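Local coordinates for protein iron dependent repressor (Sulfolobus solfataricus, PDB 2X4H) that binds zinc and probably acts as a metal-dependent transcriptional repressor of the DtxR/MntR family, binding DNA as an assembly of identical subunits, at residues L11-F16 with N79-A84; F16-T21 with L41-S46; A32-I37 with D66-T71; V87-L92 with C131-E136. All coordinates share one frame; numbering follows the deposited sequence.

Overall arrangement
Starting from the N terminus, contact 1 closes the longest loop, bringing residues 11-16 at the head of helix 13-27 against residues 79-84 of helix 72-94 and so joining the DNA-binding and metal-binding domains. Contacts 2 and 3 both nest inside that loop. Contact 2 begins at Phe16, which it shares with contact 1, and sets helix 13-27 against the turn at 41-46; contact 3 pairs 32-37 with strand 67-70. Their segments alternate along the chain, so they cross, and they pack together within the DNA-binding domain. Contact 4 follows in series, tying helix 72-94 to the C-terminal loop through zinc, beyond the chain's centre from contacts 2 and 3.

Contact 1: residues L11-F16 with N79-A84; sequences LSRREF and NYLIKA. With ZN (zinc ion), chain K.
Leu81 lays its CD2 methyl over one face of the Phe16 ring, and this CH-pi contact is the heart of the meeting. The methyl carbon CD2 of Leu81 stands 4.0 Å from the centroid of the Phe16 ring, 29° off the ring normal and displaced toward the rim, where it comes to 3.6 Å from Phe16 CG. Phe16 holds CG anti to its backbone N (chi1 -173°), as does Leu81, and the two side chains cross obliquely. Ile82 comes at the edge of the same ring, its CG1 3.6 Å from Phe16 CZ and near the ring plane. An alanine in place of Phe16 would remove both the face under Leu81 and the edge against Ile82, and would probably loosen the seam between the two helices. That seam joins the first helix of the DNA-binding domain to the long helix 72-94 of the metal-binding and dimerisation domain. Leu11 adds a looser touch, its CD2 4.3 Å from Leu81 CD2, while the Arg13 guanidinium passes beside Leu81 to a salt bridge with Asp110. Behind this layer a capping box starts helix 13-27: Glu15 N donates to Ser12 OG at 3.1 Å, and Ser12 N to Glu15 OE1 at 2.8 Å, nearly straight at 168°. Glu15 OE1 also meets Lys58 in a salt bridge, and its OE2 binds zinc at 2.1 Å. Glu51, together with Glu50 and His54 of the second subunit, supplies the other protein ligands of that ion, and the same Glu50 is hydrogen-bonded to Ser12 OG.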
# COMPACT_ATOMS: atom_id res chain seq x y z
N LEU C 11 -7.08 5.37 -7.01
CA LEU C 11 -5.88 6.17 -7.20
C LEU C 11 -6.16 7.45 -6.46
O LEU C 11 -7.11 8.15 -6.79
CB LEU C 11 -5.60 6.49 -8.67
CG LEU C 11 -4.37 7.39 -8.93
CD1 LEU C 11 -3.05 6.63 -8.69
CD2 LEU C 11 -4.37 7.99 -10.33
N SER C 12 -5.36 7.76 -5.46
CA SER C 12 -5.66 8.92 -4.66
C SER C 12 -5.08 10.15 -5.35
O SER C 12 -4.28 10.07 -6.29
CB SER C 12 -5.13 8.79 -3.22
OG SER C 12 -3.75 9.10 -3.15
N ARG C 13 -5.49 11.28 -4.85
CA ARG C 13 -5.01 12.56 -5.30
C ARG C 13 -3.52 12.74 -5.01
O ARG C 13 -2.78 13.27 -5.84
CB ARG C 13 -5.86 13.61 -4.59
CG ARG C 13 -5.42 15.03 -4.71
CD ARG C 13 -5.81 15.65 -6.00
NE ARG C 13 -7.23 15.53 -6.29
CZ ARG C 13 -7.72 15.86 -7.47
NH1 ARG C 13 -6.91 16.32 -8.41
NH2 ARG C 13 -9.00 15.72 -7.73
N ARG C 14 -3.05 12.28 -3.86
CA ARG C 14 -1.63 12.35 -3.54
C ARG C 14 -0.81 11.46 -4.45
O ARG C 14 0.27 11.84 -4.88
CB ARG C 14 -1.38 11.94 -2.09
CG ARG C 14 -1.86 12.98 -1.11
CD ARG C 14 -2.18 12.34 0.24
NE ARG C 14 -2.58 13.33 1.22
CZ ARG C 14 -3.79 13.89 1.27
NH1 ARG C 14 -4.74 13.55 0.42
NH2 ARG C 14 -4.05 14.80 2.20
N GLU C 15 -1.33 10.26 -4.73
CA GLU C 15 -0.71 9.35 -5.69
C GLU C 15 -0.60 9.97 -7.06
O GLU C 15 0.44 9.87 -7.74
CB GLU C 15 -1.48 8.04 -5.75
CG GLU C 15 -1.22 7.08 -4.58
CD GLU C 15 -2.19 5.91 -4.52
OE1 GLU C 15 -3.24 5.98 -5.16
OE2 GLU C 15 -1.93 4.91 -3.82
N PHE C 16 -1.68 10.63 -7.48
CA PHE C 16 -1.68 11.39 -8.70
C PHE C 16 -0.48 12.34 -8.81
O PHE C 16 0.20 12.35 -9.83
CB PHE C 16 -2.98 12.18 -8.80
CG PHE C 16 -3.19 12.87 -10.09
CD1 PHE C 16 -3.26 12.14 -11.27
CD2 PHE C 16 -3.38 14.24 -10.14
CE1 PHE C 16 -3.50 12.78 -12.47
CE2 PHE C 16 -3.61 14.88 -11.34
CZ PHE C 16 -3.66 14.15 -12.51
N ASN C 79 -4.45 9.70 -16.74
CA ASN C 79 -5.45 10.19 -17.71
C ASN C 79 -6.86 9.97 -17.17
O ASN C 79 -7.72 10.84 -17.29
CB ASN C 79 -5.29 9.49 -19.06
CG ASN C 79 -4.08 9.96 -19.81
OD1 ASN C 79 -3.46 10.96 -19.46
ND2 ASN C 79 -3.74 9.24 -20.86
N TYR C 80 -7.07 8.83 -16.52
CA TYR C 80 -8.40 8.53 -16.05
C TYR C 80 -8.84 9.53 -14.95
O TYR C 80 -10.00 9.99 -14.96
CB TYR C 80 -8.54 7.08 -15.61
CG TYR C 80 -9.83 6.92 -14.92
CD1 TYR C 80 -11.03 7.03 -15.63
CD2 TYR C 80 -9.89 6.78 -13.54
CE1 TYR C 80 -12.26 6.97 -14.97
CE2 TYR C 80 -11.11 6.71 -12.86
CZ TYR C 80 -12.28 6.80 -13.58
OH TYR C 80 -13.46 6.69 -12.88
N LEU C 81 -7.94 9.91 -14.05
CA LEU C 81 -8.29 10.95 -13.07
C LEU C 81 -8.49 12.36 -13.71
O LEU C 81 -9.34 13.14 -13.27
CB LEU C 81 -7.26 11.02 -11.95
CG LEU C 81 -7.44 12.03 -10.83
CD1 LEU C 81 -8.88 12.08 -10.37
CD2 LEU C 81 -6.52 11.66 -9.65
N ILE C 82 -7.72 12.66 -14.75
CA ILE C 82 -7.82 13.94 -15.44
C ILE C 82 -9.16 14.02 -16.13
O ILE C 82 -9.85 15.02 -16.03
CB ILE C 82 -6.67 14.12 -16.45
CG1 ILE C 82 -5.36 14.46 -15.70
CG2 ILE C 82 -7.03 15.22 -17.49
CD1 ILE C 82 -4.07 14.41 -16.54
N LYS C 83 -9.52 12.94 -16.82
CA LYS C 83 -10.83 12.77 -17.43
C LYS C 83 -11.93 12.90 -16.37
O LYS C 83 -12.92 13.59 -16.59
CB LYS C 83 -10.90 11.41 -18.14
CG LYS C 83 -12.18 11.14 -18.93
CD LYS C 83 -12.20 9.83 -19.71
CE LYS C 83 -13.51 9.74 -20.51
NZ LYS C 83 -13.68 8.52 -21.36
N ALA C 84 -11.77 12.26 -15.22
CA ALA C 84 -12.80 12.32 -14.18
C ALA C 84 -12.99 13.74 -13.64
O ALA C 84 -14.12 14.19 -13.51
CB ALA C 84 -12.50 11.33 -13.02
ZN ZN K . -0.70 5.44 -2.15

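Contact 2: residues F16-T21 with L41-S46; sequences FSYLLT and LKIAPS
Tyr18 has chi1 at -91°, off the usual staggered position, which swings its ring from helix 13-27 to the 41-46 turn. Ile43 holds CG1 in the crowded place between backbone N and carbonyl carbon (chi1 64°), while Leu41, with CG anti to its carbonyl carbon, sends one methyl to Tyr18 and the other to Thr21. The CD1 methyl of Leu41 sits over one face of the Tyr18 ring in a CH-pi contact, 4.0 Å from the ring centroid and 18° off the normal. Ile43 sends CD1 obliquely to the far end of the ring, 3.2 Å from Tyr18 OH. Leu41 CD2 meets Thr21 tip to tip, 3.5 Å from Thr21 OG1. A glycine at Tyr18 would take away the ring face under Leu41 CD1 and the phenol end that meets Ile43, and would probably let the turn shift against the helix. The turn links helices 34-41 and 45-57 of the helix-turn-helix; a Schellman motif at Lys42 ends the first, and Ala44 is the N-cap of the second. Thr21 OG1 donates to Ser17 O at 2.9 Å. With the Thr21 hydroxyl proton given to its own helix, the union rests on methyl packing and shape.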
# COMPACT_ATOMS: atom_id res chain seq x y z
N PHE C 16 -1.68 10.63 -7.48
CA PHE C 16 -1.68 11.39 -8.70
C PHE C 16 -0.48 12.34 -8.81
O PHE C 16 0.20 12.35 -9.83
CB PHE C 16 -2.98 12.18 -8.80
CG PHE C 16 -3.19 12.87 -10.09
CD1 PHE C 16 -3.26 12.14 -11.27
CD2 PHE C 16 -3.38 14.24 -10.14
CE1 PHE C 16 -3.50 12.78 -12.47
CE2 PHE C 16 -3.61 14.88 -11.34
CZ PHE C 16 -3.66 14.15 -12.51
N SER C 17 -0.24 13.14 -7.77
CA SER C 17 0.93 14.03 -7.72
C SER C 17 2.26 13.31 -7.88
O SER C 17 3.15 13.78 -8.58
CB SER C 17 0.94 14.82 -6.40
OG SER C 17 -0.02 15.85 -6.46
N TYR C 18 2.40 12.16 -7.21
CA TYR C 18 3.59 11.34 -7.35
C TYR C 18 3.78 10.97 -8.80
O TYR C 18 4.86 11.15 -9.34
CB TYR C 18 3.48 10.04 -6.54
CG TYR C 18 4.01 10.11 -5.14
CD1 TYR C 18 3.34 10.82 -4.14
CD2 TYR C 18 5.16 9.40 -4.78
CE1 TYR C 18 3.82 10.87 -2.83
CE2 TYR C 18 5.64 9.44 -3.48
CZ TYR C 18 4.97 10.17 -2.51
OH TYR C 18 5.46 10.19 -1.22
N LEU C 19 2.73 10.46 -9.43
CA LEU C 19 2.82 9.95 -10.79
C LEU C 19 3.10 11.03 -11.80
O LEU C 19 3.77 10.77 -12.80
CB LEU C 19 1.56 9.19 -11.21
CG LEU C 19 1.17 7.95 -10.42
CD1 LEU C 19 0.02 7.26 -11.12
CD2 LEU C 19 2.35 6.98 -10.22
N LEU C 20 2.58 12.23 -11.58
CA LEU C 20 2.87 13.35 -12.49
C LEU C 20 4.32 13.78 -12.32
O LEU C 20 4.95 14.21 -13.28
CB LEU C 20 1.93 14.53 -12.25
CG LEU C 20 0.50 14.35 -12.77
CD1 LEU C 20 -0.48 15.28 -12.06
CD2 LEU C 20 0.47 14.57 -14.29
N THR C 21 4.85 13.67 -11.10
CA THR C 21 6.25 14.02 -10.86
C THR C 21 7.20 12.99 -11.46
O THR C 21 8.21 13.34 -12.03
CB THR C 21 6.56 14.14 -9.39
OG1 THR C 21 5.70 15.12 -8.79
CG2 THR C 21 7.99 14.56 -9.21
N LEU C 41 8.21 17.36 -4.47
CA LEU C 41 6.96 17.39 -3.69
C LEU C 41 7.12 17.98 -2.29
O LEU C 41 6.14 18.11 -1.56
CB LEU C 41 6.37 15.98 -3.59
CG LEU C 41 5.94 15.37 -4.93
CD1 LEU C 41 5.59 13.90 -4.75
CD2 LEU C 41 4.76 16.18 -5.55
N LYS C 42 8.34 18.35 -1.91
CA LYS C 42 8.63 18.94 -0.59
C LYS C 42 8.25 17.99 0.54
O LYS C 42 7.57 18.39 1.49
CB LYS C 42 7.90 20.28 -0.40
CG LYS C 42 8.15 21.30 -1.52
CD LYS C 42 7.79 22.74 -1.11
CE LYS C 42 6.28 22.97 -0.97
NZ LYS C 42 5.72 22.42 0.30
N ILE C 43 8.68 16.73 0.42
CA ILE C 43 8.43 15.70 1.46
C ILE C 43 9.66 14.82 1.71
O ILE C 43 10.69 14.97 1.03
CB ILE C 43 7.18 14.82 1.12
CG1 ILE C 43 7.42 14.00 -0.16
CG2 ILE C 43 5.93 15.66 1.03
CD1 ILE C 43 6.17 13.27 -0.67
N ALA C 44 9.55 13.88 2.65
CA ALA C 44 10.71 13.08 3.11
C ALA C 44 10.97 11.86 2.21
O ALA C 44 10.03 11.19 1.76
CB ALA C 44 10.52 12.64 4.54
N PRO C 45 12.26 11.58 1.95
CA PRO C 45 12.64 10.45 1.13
C PRO C 45 12.07 9.12 1.57
O PRO C 45 11.61 8.35 0.72
CB PRO C 45 14.16 10.45 1.24
CG PRO C 45 14.50 11.92 1.30
CD PRO C 45 13.40 12.50 2.15
N SER C 46 12.09 8.88 2.88
CA SER C 46 11.53 7.66 3.47
C SER C 46 10.05 7.55 3.12
O SER C 46 9.58 6.47 2.75
CB SER C 46 11.71 7.68 5.00
OG SER C 46 10.96 8.73 5.58

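Contact 3: residues A32-I37 with D66-T71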
# COMPACT_ATOMS: atom_id res chain seq x y z
N ALA C 32 12.89 8.44 -12.38
CA ALA C 32 12.67 9.38 -11.27
C ALA C 32 13.34 8.81 -10.01
O ALA C 32 12.87 7.80 -9.48
CB ALA C 32 11.19 9.57 -11.02
N LYS C 33 14.40 9.46 -9.54
CA LYS C 33 15.09 9.01 -8.30
C LYS C 33 14.29 9.41 -7.05
O LYS C 33 13.66 10.48 -7.02
CB LYS C 33 16.51 9.55 -8.20
CG LYS C 33 17.36 9.30 -9.45
CD LYS C 33 18.85 9.42 -9.15
CE LYS C 33 19.61 9.80 -10.41
NZ LYS C 33 19.01 9.16 -11.62
N ILE C 34 14.35 8.56 -6.03
CA ILE C 34 13.59 8.75 -4.80
C ILE C 34 13.76 10.15 -4.25
O ILE C 34 12.76 10.80 -3.91
CB ILE C 34 13.94 7.70 -3.75
CG1 ILE C 34 13.50 6.32 -4.25
CG2 ILE C 34 13.27 8.01 -2.39
CD1 ILE C 34 12.02 6.25 -4.60
N ASN C 35 14.98 10.64 -4.22
CA ASN C 35 15.24 11.96 -3.60
C ASN C 35 14.88 13.18 -4.46
O ASN C 35 14.63 14.27 -3.93
CB ASN C 35 16.68 12.00 -3.12
CG ASN C 35 16.95 10.89 -2.12
OD1 ASN C 35 16.52 10.96 -0.98
ND2 ASN C 35 17.62 9.84 -2.57
N ARG C 36 14.81 13.00 -5.78
CA ARG C 36 14.33 14.08 -6.65
C ARG C 36 12.82 14.24 -6.51
O ARG C 36 12.32 15.36 -6.41
CB ARG C 36 14.73 13.83 -8.11
CG ARG C 36 16.24 13.86 -8.38
CD ARG C 36 16.89 15.23 -8.13
NE ARG C 36 16.55 16.25 -9.13
CZ ARG C 36 15.87 17.37 -8.91
NH1 ARG C 36 15.38 17.67 -7.72
NH2 ARG C 36 15.66 18.22 -9.93
N ILE C 37 12.11 13.11 -6.49
CA ILE C 37 10.67 13.09 -6.24
C ILE C 37 10.36 13.77 -4.91
O ILE C 37 9.41 14.55 -4.82
CB ILE C 37 10.12 11.66 -6.17
CG1 ILE C 37 10.35 10.91 -7.48
CG2 ILE C 37 8.63 11.69 -5.81
CD1 ILE C 37 9.98 9.42 -7.42
N ASP C 66 17.81 2.67 -12.36
CA ASP C 66 17.82 4.04 -12.89
C ASP C 66 16.97 4.98 -12.03
O ASP C 66 17.16 6.19 -12.06
CB ASP C 66 17.24 4.00 -14.32
CG ASP C 66 17.62 5.22 -15.17
OD1 ASP C 66 18.44 6.04 -14.71
OD2 ASP C 66 17.10 5.34 -16.30
N GLY C 67 16.02 4.40 -11.30
CA GLY C 67 14.99 5.14 -10.58
C GLY C 67 13.60 4.57 -10.89
O GLY C 67 13.44 3.43 -11.33
N VAL C 68 12.59 5.40 -10.67
CA VAL C 68 11.21 4.97 -10.80
C VAL C 68 10.66 5.32 -12.19
O VAL C 68 10.89 6.41 -12.70
CB VAL C 68 10.36 5.60 -9.69
CG1 VAL C 68 8.95 5.02 -9.67
CG2 VAL C 68 11.07 5.41 -8.34
N TRP C 69 9.97 4.36 -12.81
CA TRP C 69 9.36 4.56 -14.11
C TRP C 69 7.87 4.26 -14.02
O TRP C 69 7.45 3.28 -13.37
CB TRP C 69 10.01 3.66 -15.19
CG TRP C 69 11.43 4.01 -15.53
CD1 TRP C 69 12.54 3.54 -14.91
CD2 TRP C 69 11.89 4.87 -16.59
NE1 TRP C 69 13.67 4.05 -15.51
CE2 TRP C 69 13.30 4.88 -16.53
CE3 TRP C 69 11.25 5.64 -17.56
CZ2 TRP C 69 14.08 5.63 -17.41
CZ3 TRP C 69 12.03 6.39 -18.44
CH2 TRP C 69 13.42 6.37 -18.36
N ILE C 70 7.06 5.08 -14.70
CA ILE C 70 5.62 4.87 -14.72
C ILE C 70 5.25 3.72 -15.68
O ILE C 70 5.75 3.66 -16.77
CB ILE C 70 4.88 6.18 -15.10
CG1 ILE C 70 3.37 6.04 -14.85
CG2 ILE C 70 5.14 6.58 -16.55
CD1 ILE C 70 2.63 7.34 -14.93
N THR C 71 4.40 2.81 -15.24
CA THR C 71 3.95 1.73 -16.11
C THR C 71 2.83 2.20 -17.04
O THR C 71 2.27 3.27 -16.84
CB THR C 71 3.41 0.56 -15.29
OG1 THR C 71 2.26 1.00 -14.55
CG2 THR C 71 4.48 0.03 -14.33
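The tight part of this contact is a single antiparallel bridge, the hydrogen-bonded pair of Ala32 with Val68. Ala32 N donates to Val68 O at 2.9 Å, in the carbonyl plane and on a lone pair. The return bond, Val68 N to Ala32 O, is shorter at 2.7 Å, yet its donor stands 45° above the carbonyl plane. Val68 CG2 crowds that oxygen, 3.2 Å from Ala32 O, and the same methyl packs against Ile34 CD1 at 3.9 Å. At Gly67 a beta carbon would clash with Ala32 O and, at this phi/psi, press against the preceding carbonyl oxygen as well. Thus the residues just before helix 34-41 join the two-stranded wing, 61-64 and 67-70, as in winged-helix domains. On the loose side, the exposed Lys33 chain bends at its last torsion and brings NZ only to 4.4 Å from Asp66 OD1, too far for a salt bridge. Asp66 OD2 accepts a weak hydrogen bond from Gly31 N; Asp66 has been seen to bind zinc in a crystal structure of this protein, but binds none in this chain. Two directional backbone bonds thus tie Ala32 to strand 67-70, whereas the Lys33-Asp66 attraction is probably diffuse and softened by solvent.

Contact 4: residues V87-L92 with C131-E136; sequences VIEILL and CPHGLE. With ZN (zinc ion), chain N; ZN (zinc ion), chain M.
Glu89 reaches out of helix 72-94 with an extended chain and sets its carboxylate at the ND1 edge of the His133 imidazole, near the ring plane, the two side chains crossing at about a right angle and their planes 44° apart. The oxygens divide between two metals: OE1 of Glu89 binds the zinc of chain N at 1.9 Å, and OE2 of Glu89 the zinc of chain M at 2.1 Å. His133 presents its edge, with ND1 2.2 Å from the chain N zinc. Glu89 OE1 lies 3.1 Å from His133 ND1, a closeness that reflects the shared ion and not a hydrogen bond. Cys131 comes from the loop with SG in the crowded position between backbone N and carbonyl carbon (chi1 80°), which places SG 2.4 Å from the same zinc and near the plane of the imidazole. The result is a carboxylate- and water-bridged dinuclear centre within the metal-binding and dimerisation domain, joining its long helix to the C-terminal loop. Water 1 coordinates both ions, more loosely the chain N zinc and at 2.2 Å the chain M zinc, whose remaining protein ligands are His85 and Cys103. Bound directly to the chain N zinc, Cys131 is probably a thiolate, and the shared water is probably more acidic than in bulk. A type I turn from Cys131 to Gly134 sets the two loop ligands side by side, and His133 N makes a weak 3.3 Å hydrogen bond to Cys131 SG. Beside the metals, Pro132 CD packs against the helix, 4.2 Å from Ile90 CG1.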
# COMPACT_ATOMS: atom_id res chain seq x y z
N VAL C 87 -14.51 16.01 -16.73
CA VAL C 87 -15.88 15.64 -17.05
C VAL C 87 -16.84 16.08 -15.93
O VAL C 87 -17.88 16.67 -16.21
CB VAL C 87 -16.01 14.14 -17.34
CG1 VAL C 87 -17.47 13.72 -17.42
CG2 VAL C 87 -15.23 13.78 -18.63
N ILE C 88 -16.49 15.83 -14.67
CA ILE C 88 -17.30 16.32 -13.56
C ILE C 88 -17.43 17.84 -13.60
O ILE C 88 -18.53 18.37 -13.45
CB ILE C 88 -16.77 15.85 -12.20
CG1 ILE C 88 -17.20 14.40 -11.93
CG2 ILE C 88 -17.34 16.71 -11.06
CD1 ILE C 88 -16.38 13.72 -10.89
N GLU C 89 -16.34 18.56 -13.86
CA GLU C 89 -16.41 20.01 -13.92
C GLU C 89 -17.47 20.49 -14.90
O GLU C 89 -18.19 21.44 -14.61
CB GLU C 89 -15.09 20.63 -14.39
CG GLU C 89 -14.01 20.58 -13.40
CD GLU C 89 -12.89 21.57 -13.69
OE1 GLU C 89 -12.57 21.82 -14.90
OE2 GLU C 89 -12.29 22.05 -12.70
N ILE C 90 -17.53 19.85 -16.07
CA ILE C 90 -18.48 20.22 -17.10
C ILE C 90 -19.91 20.01 -16.63
O ILE C 90 -20.76 20.88 -16.85
CB ILE C 90 -18.25 19.46 -18.42
CG1 ILE C 90 -17.00 20.02 -19.12
CG2 ILE C 90 -19.47 19.61 -19.38
CD1 ILE C 90 -16.55 19.26 -20.34
N LEU C 91 -20.17 18.86 -16.00
CA LEU C 91 -21.49 18.59 -15.42
C LEU C 91 -21.84 19.71 -14.44
O LEU C 91 -22.95 20.22 -14.47
CB LEU C 91 -21.57 17.23 -14.71
CG LEU C 91 -22.83 16.95 -13.89
CD1 LEU C 91 -24.06 16.91 -14.77
CD2 LEU C 91 -22.66 15.65 -13.04
N LEU C 92 -20.89 20.09 -13.60
CA LEU C 92 -21.17 21.03 -12.52
C LEU C 92 -21.44 22.43 -13.06
O LEU C 92 -22.38 23.11 -12.62
CB LEU C 92 -20.04 21.02 -11.49
CG LEU C 92 -19.84 19.70 -10.74
CD1 LEU C 92 -18.80 19.85 -9.66
CD2 LEU C 92 -21.14 19.16 -10.14
N CYS C 131 -12.14 21.09 -20.65
CA CYS C 131 -12.87 21.52 -19.46
C CYS C 131 -13.11 23.02 -19.56
O CYS C 131 -12.63 23.66 -20.49
CB CYS C 131 -12.09 21.14 -18.20
SG CYS C 131 -10.73 22.23 -17.74
N PRO C 132 -13.87 23.59 -18.62
CA PRO C 132 -14.15 25.03 -18.65
C PRO C 132 -12.92 25.95 -18.42
O PRO C 132 -13.02 27.15 -18.66
CB PRO C 132 -15.14 25.22 -17.52
CG PRO C 132 -15.65 23.86 -17.21
CD PRO C 132 -14.51 22.95 -17.45
N HIS C 133 -11.80 25.39 -17.96
CA HIS C 133 -10.53 26.13 -17.88
C HIS C 133 -9.74 26.01 -19.18
O HIS C 133 -8.65 26.56 -19.29
CB HIS C 133 -9.69 25.65 -16.66
CG HIS C 133 -10.47 25.71 -15.38
ND1 HIS C 133 -11.23 24.65 -14.93
CD2 HIS C 133 -10.71 26.74 -14.53
CE1 HIS C 133 -11.90 25.03 -13.86
NE2 HIS C 133 -11.59 26.28 -13.58
N GLY C 134 -10.27 25.30 -20.17
CA GLY C 134 -9.62 25.15 -21.47
C GLY C 134 -8.49 24.12 -21.49
O GLY C 134 -7.54 24.25 -22.27
N LEU C 135 -8.58 23.11 -20.63
CA LEU C 135 -7.57 22.05 -20.61
C LEU C 135 -8.17 20.75 -21.14
O LEU C 135 -9.36 20.50 -20.96
CB LEU C 135 -7.01 21.91 -19.21
CG LEU C 135 -6.43 23.18 -18.54
CD1 LEU C 135 -6.23 22.94 -17.02
CD2 LEU C 135 -5.14 23.69 -19.21
N GLU C 136 -7.35 19.94 -21.81
CA GLU C 136 -7.79 18.76 -22.57
C GLU C 136 -8.35 17.64 -21.74
O GLU C 136 -7.83 17.32 -20.68
CB GLU C 136 -6.64 18.15 -23.37
CG GLU C 136 -6.70 18.41 -24.83
CD GLU C 136 -5.42 18.05 -25.54
OE1 GLU C 136 -4.88 16.95 -25.28
OE2 GLU C 136 -4.96 18.87 -26.36
ZN ZN N . -10.91 22.57 -15.40
ZN ZN M . -10.23 21.86 -12.38
O HOH W 1 -9.00 21.54 -14.20